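Local coordinates for protein choline dehydrogenase and related flavoproteins (Aspergillus oryzae, PDB 3Q9T) that oxidises formate as a flavin-dependent oxidase of the glucose-methanol-choline oxidoreductase family, carrying an 8-formyl-FAD cofactor at its catalytic site, at residues 281-284 with 285-289; 297-300 with 301-305. All coordinates share one frame; numbering follows the deposited sequence. Where two conformers were deposited one is given.

Contact 1: residues 281-284 with 285-289; sequences GPTR and ELSRH
E285 lies alongside the ring of P282, the two side chains pointing the same way from the first turn of a short helix. Its CB sits 3.4 Å from P282 O. With CG anti to the backbone N (chi1 175°) and the chain extended beyond it, the carboxylate is carried alongside the proline ring, E285 OE1 resting 3.5 Å from P282 CG; the other oxygen, OE2, accepts a hydrogen bond from the backbone N of L435. P282 holds the N-cap position, and its carbonyl starts the helical ladder: L286 N donates to P282 O at 3.0 Å, while E285 N makes a weak, bent bond to the same oxygen. S287 N to T283 O and R288 N to R284 O follow as the next rungs. This helix, 283-287, is the middle element of a beta-alpha-beta unit between strands 280-281 and 295-296, and M276 of helix 267-277 packs against P282, E285 and L286. On that buried side L286 reaches back over the helix start, CD1 lying 3.6 Å from P282 O and CD2 3.9 Å from G281 N. The other side is polar instead: one water joins T283 OG1 to S287 OG, at 2.6 Å from the latter, and T283 OG1 is also hydrogen-bonded to T293. R288 bends at chi3, which brings its guanidinium back along the helix, NH2 4.1 Å from R284 O.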
loop_
_atom_site.group_PDB
_atom_site.type_symbol
_atom_site.label_atom_id
_atom_site.label_comp_id
_atom_site.label_asym_id
_atom_site.label_seq_id
_atom_site.Cartn_x
_atom_site.Cartn_y
_atom_site.Cartn_z
ATOM N N GLY A 281 22.047 19.316 2.830
ATOM C CA GLY A 281 20.914 18.675 3.468
ATOM C C GLY A 281 21.258 18.255 4.879
ATOM O O GLY A 281 22.263 18.703 5.440
ATOM N N PRO A 282 20.419 17.406 5.478
ATOM C CA PRO A 282 20.643 16.995 6.875
ATOM C C PRO A 282 21.856 16.081 6.936
ATOM O O PRO A 282 21.866 15.048 6.259
ATOM C CB PRO A 282 19.359 16.219 7.245
ATOM C CG PRO A 282 18.373 16.533 6.140
ATOM C CD PRO A 282 19.197 16.827 4.909
ATOM N N THR A 283 22.840 16.448 7.752
ATOM C CA THR A 283 24.161 15.833 7.683
ATOM C C THR A 283 24.113 14.326 7.967
ATOM O O THR A 283 24.793 13.546 7.307
ATOM C CB THR A 283 25.179 16.562 8.608
ATOM O OG1 THR A 283 26.508 16.092 8.340
ATOM C CG2 THR A 283 24.827 16.351 10.078
ATOM N N ARG A 284 23.275 13.926 8.919
ATOM C CA ARG A 284 23.135 12.517 9.279
ATOM C C ARG A 284 22.585 11.726 8.084
ATOM O O ARG A 284 23.013 10.604 7.817
ATOM C CB ARG A 284 22.219 12.388 10.504
ATOM C CG ARG A 284 22.357 11.117 11.322
ATOM C CD ARG A 284 21.295 11.075 12.438
ATOM N NE ARG A 284 21.160 12.368 13.116
ATOM C CZ ARG A 284 21.997 12.823 14.047
ATOM N NH1 ARG A 284 23.042 12.093 14.425
ATOM N NH2 ARG A 284 21.799 14.011 14.603
ATOM N N GLU A 285 21.661 12.328 7.339
ATOM C CA GLU A 285 21.079 11.668 6.177
ATOM C C GLU A 285 22.076 11.554 5.015
ATOM O O GLU A 285 22.102 10.543 4.327
ATOM C CB GLU A 285 19.798 12.376 5.737
ATOM C CG GLU A 285 19.174 11.830 4.459
ATOM C CD GLU A 285 17.827 12.465 4.115
ATOM O OE1 GLU A 285 17.448 13.498 4.724
ATOM O OE2 GLU A 285 17.141 11.918 3.224
ATOM N N LEU A 286 22.890 12.584 4.795
ATOM C CA LEU A 286 23.974 12.496 3.805
ATOM C C LEU A 286 24.997 11.389 4.145
ATOM O O LEU A 286 25.244 10.500 3.327
ATOM C CB LEU A 286 24.683 13.846 3.619
ATOM C CG LEU A 286 24.029 14.877 2.676
ATOM C CD1 LEU A 286 22.514 14.811 2.754
ATOM C CD2 LEU A 286 24.511 16.312 2.963
ATOM N N SER A 287 25.585 11.451 5.343
ATOM C CA SER A 287 26.577 10.465 5.773
ATOM C C SER A 287 26.064 9.053 5.554
ATOM O O SER A 287 26.792 8.200 5.055
ATOM C CB SER A 287 26.953 10.637 7.252
ATOM O OG SER A 287 27.398 11.944 7.499
ATOM N N ARG A 288 24.808 8.826 5.917
ATOM C CA ARG A 288 24.194 7.510 5.803
ATOM C C ARG A 288 24.293 6.977 4.377
ATOM O O ARG A 288 24.227 5.768 4.156
ATOM C CB ARG A 288 22.725 7.572 6.244
ATOM C CG ARG A 288 22.053 6.211 6.432
ATOM C CD ARG A 288 20.589 6.378 6.848
ATOM N NE ARG A 288 20.406 7.526 7.743
ATOM C CZ ARG A 288 19.310 8.285 7.785
ATOM N NH1 ARG A 288 18.286 8.019 6.981
ATOM N NH2 ARG A 288 19.235 9.314 8.627
ATOM N N HIS A 289 24.461 7.869 3.407
ATOM C CA HIS A 289 24.553 7.427 2.015
ATOM C C HIS A 289 25.907 7.734 1.389
ATOM O O HIS A 289 26.050 7.721 0.170
ATOM C CB HIS A 289 23.413 8.015 1.179
ATOM C CG HIS A 289 22.060 7.621 1.678
ATOM N ND1 HIS A 289 21.539 6.361 1.483
ATOM C CD2 HIS A 289 21.150 8.296 2.419
ATOM C CE1 HIS A 289 20.353 6.284 2.062
ATOM N NE2 HIS A 289 20.091 7.445 2.636
HETATM O O HOH W 1 26.962 13.386 9.641
#

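Contact 2: residues 297-300 with 301-305; sequences SRHV and GQNLM
The carbonyl oxygen of H299 is approached by two donors, the backbone of Q302 and, probably, a water. Q302 N donates to H299 O at 3.0 Å, closing a type II turn from H299 to Q302; the donor stands well above the carbonyl plane and the bond is bent. The water accepts from N303 ND2, 2.9 Å away, and probably donates to H299 O. That same amide nitrogen gives its other bond to the H299 ring, N303 ND2 to H299 ND1 at 3.1 Å and nearly straight at 165°. It meets the ring at its edge, slightly tilted from the ring plane, and the ring and amide planes are only 25° apart. ND1 therefore acts as an acceptor, whereas the other ring nitrogen, NE2, is hydrogen-bonded to the backbone O of D522, so the imidazole is held at both nitrogens and its rotation is fixed. Q302 folds back over the turn: CG, beside its own backbone N (chi1 -59°), lies 3.4 Å from R298 O, and a second bend at chi2 helps bring NE2 to E432 and to a water that probably donates to V300 O. Pointing away from 301-305 overall, V300 packs on P272, L275 and M276 of helix 267-277. G301, with a positive phi, occupies the third position of the turn, the usual place for glycine in a type II turn. This turn overlaps a type I turn from S297 to V300, and together they lead from strand 295-296 into the short, weakly bonded strand 302-304, outermost within this chain in a small antiparallel sheet.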
loop_
_atom_site.group_PDB
_atom_site.type_symbol
_atom_site.label_atom_id
_atom_site.label_comp_id
_atom_site.label_asym_id
_atom_site.label_seq_id
_atom_site.Cartn_x
_atom_site.Cartn_y
_atom_site.Cartn_z
ATOM N N SER A 297 21.976 21.444 6.224
ATOM C CA SER A 297 20.706 22.136 6.048
ATOM C C SER A 297 19.571 21.185 6.438
ATOM O O SER A 297 19.056 20.428 5.610
ATOM C CB SER A 297 20.572 22.602 4.593
ATOM O OG SER A 297 19.496 23.507 4.438
ATOM N N ARG A 298 19.182 21.243 7.706
ATOM C CA ARG A 298 18.238 20.292 8.311
ATOM C C ARG A 298 16.892 20.185 7.604
ATOM O O ARG A 298 16.228 19.154 7.668
ATOM C CB ARG A 298 17.964 20.656 9.776
ATOM C CG ARG A 298 19.190 20.769 10.670
ATOM C CD ARG A 298 18.802 20.581 12.147
ATOM N NE ARG A 298 18.609 21.815 12.919
ATOM C CZ ARG A 298 18.096 22.956 12.461
ATOM N NH1 ARG A 298 17.697 23.078 11.208
ATOM N NH2 ARG A 298 17.971 23.987 13.274
ATOM N N HIS A 299 16.473 21.267 6.957
ATOM C CA HIS A 299 15.120 21.335 6.428
ATOM C C HIS A 299 14.974 20.761 5.019
ATOM O O HIS A 299 13.865 20.676 4.491
ATOM C CB HIS A 299 14.596 22.786 6.492
ATOM C CG HIS A 299 14.211 23.224 7.870
ATOM N ND1 HIS A 299 12.978 22.943 8.426
ATOM C CD2 HIS A 299 14.906 23.895 8.819
ATOM C CE1 HIS A 299 12.929 23.430 9.652
ATOM N NE2 HIS A 299 14.083 24.017 9.914
ATOM N N VAL A 300 16.092 20.387 4.399
ATOM C CA VAL A 300 16.046 19.912 3.024
ATOM C C VAL A 300 15.284 18.588 2.927
ATOM O O VAL A 300 15.644 17.604 3.574
ATOM C CB VAL A 300 17.457 19.747 2.427
ATOM C CG1 VAL A 300 17.373 19.070 1.048
ATOM C CG2 VAL A 300 18.165 21.103 2.331
ATOM N N GLY A 301 14.231 18.559 2.116
ATOM C CA GLY A 301 13.388 17.372 2.024
ATOM C C GLY A 301 12.337 17.289 3.134
ATOM O O GLY A 301 11.396 16.514 3.028
ATOM N N GLN A 302 12.514 18.061 4.210
ATOM C CA GLN A 302 11.519 18.114 5.287
ATOM C C GLN A 302 10.361 19.050 4.948
ATOM O O GLN A 302 10.420 19.778 3.956
ATOM C CB GLN A 302 12.182 18.534 6.601
ATOM C CG GLN A 302 13.289 17.587 7.018
ATOM C CD GLN A 302 12.798 16.152 7.196
ATOM O OE1 GLN A 302 11.880 15.889 7.975
ATOM N NE2 GLN A 302 13.401 15.224 6.461
ATOM N N ASN A 303 9.300 19.020 5.754
ATOM C CA ASN A 303 8.164 19.918 5.538
ATOM C C ASN A 303 7.406 19.675 4.240
ATOM O O ASN A 303 6.751 20.574 3.725
ATOM C CB ASN A 303 8.616 21.378 5.573
ATOM C CG ASN A 303 9.494 21.678 6.766
ATOM O OD1 ASN A 303 9.112 21.425 7.908
ATOM N ND2 ASN A 303 10.690 22.195 6.508
ATOM N N LEU A 304 7.494 18.465 3.704
ATOM C CA LEU A 304 6.675 18.113 2.554
ATOM C C LEU A 304 5.197 18.198 2.961
ATOM O O LEU A 304 4.754 17.474 3.857
ATOM C CB LEU A 304 7.019 16.707 2.090
ATOM C CG LEU A 304 6.032 16.084 1.122
ATOM C CD1 LEU A 304 6.077 16.870 -0.169
ATOM C CD2 LEU A 304 6.351 14.615 0.908
ATOM N N MET A 305 4.442 19.093 2.323
ATOM C CA MET A 305 3.009 19.229 2.618
ATOM C C MET A 305 2.180 19.173 1.339
ATOM O O MET A 305 2.517 19.818 0.335
ATOM C CB MET A 305 2.710 20.529 3.370
ATOM C CG MET A 305 1.367 20.517 4.081
ATOM S SD MET A 305 1.409 19.574 5.634
ATOM C CE MET A 305 -0.337 19.603 6.024
HETATM O O HOH W 2 11.587 22.667 3.832
HETATM O O HOH W 3 15.131 14.957 4.130
#

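Contacts 1 and 2 follow one another along the chain, their centres 13 Å apart, and strand 295-296 carries the chain back from the helix of contact 1 to the turns of contact 2. They meet directly: S297 N lies 2.9 Å from G281 O, a probable hydrogen bond, P282 CG packs 3.7 Å from R298 O, and G281 CA lies 3.8 Å from V300 CB. Helix 267-277 backs both, M276 touching side chains of each. Contact 1 lies away from the FAD-binding residues. Contact 2 comes nearer the cofactor, G301 lying about 14 Å from the 8-formyl-FAD and about 11 Å from the side chain of E270, an FAD-binding residue.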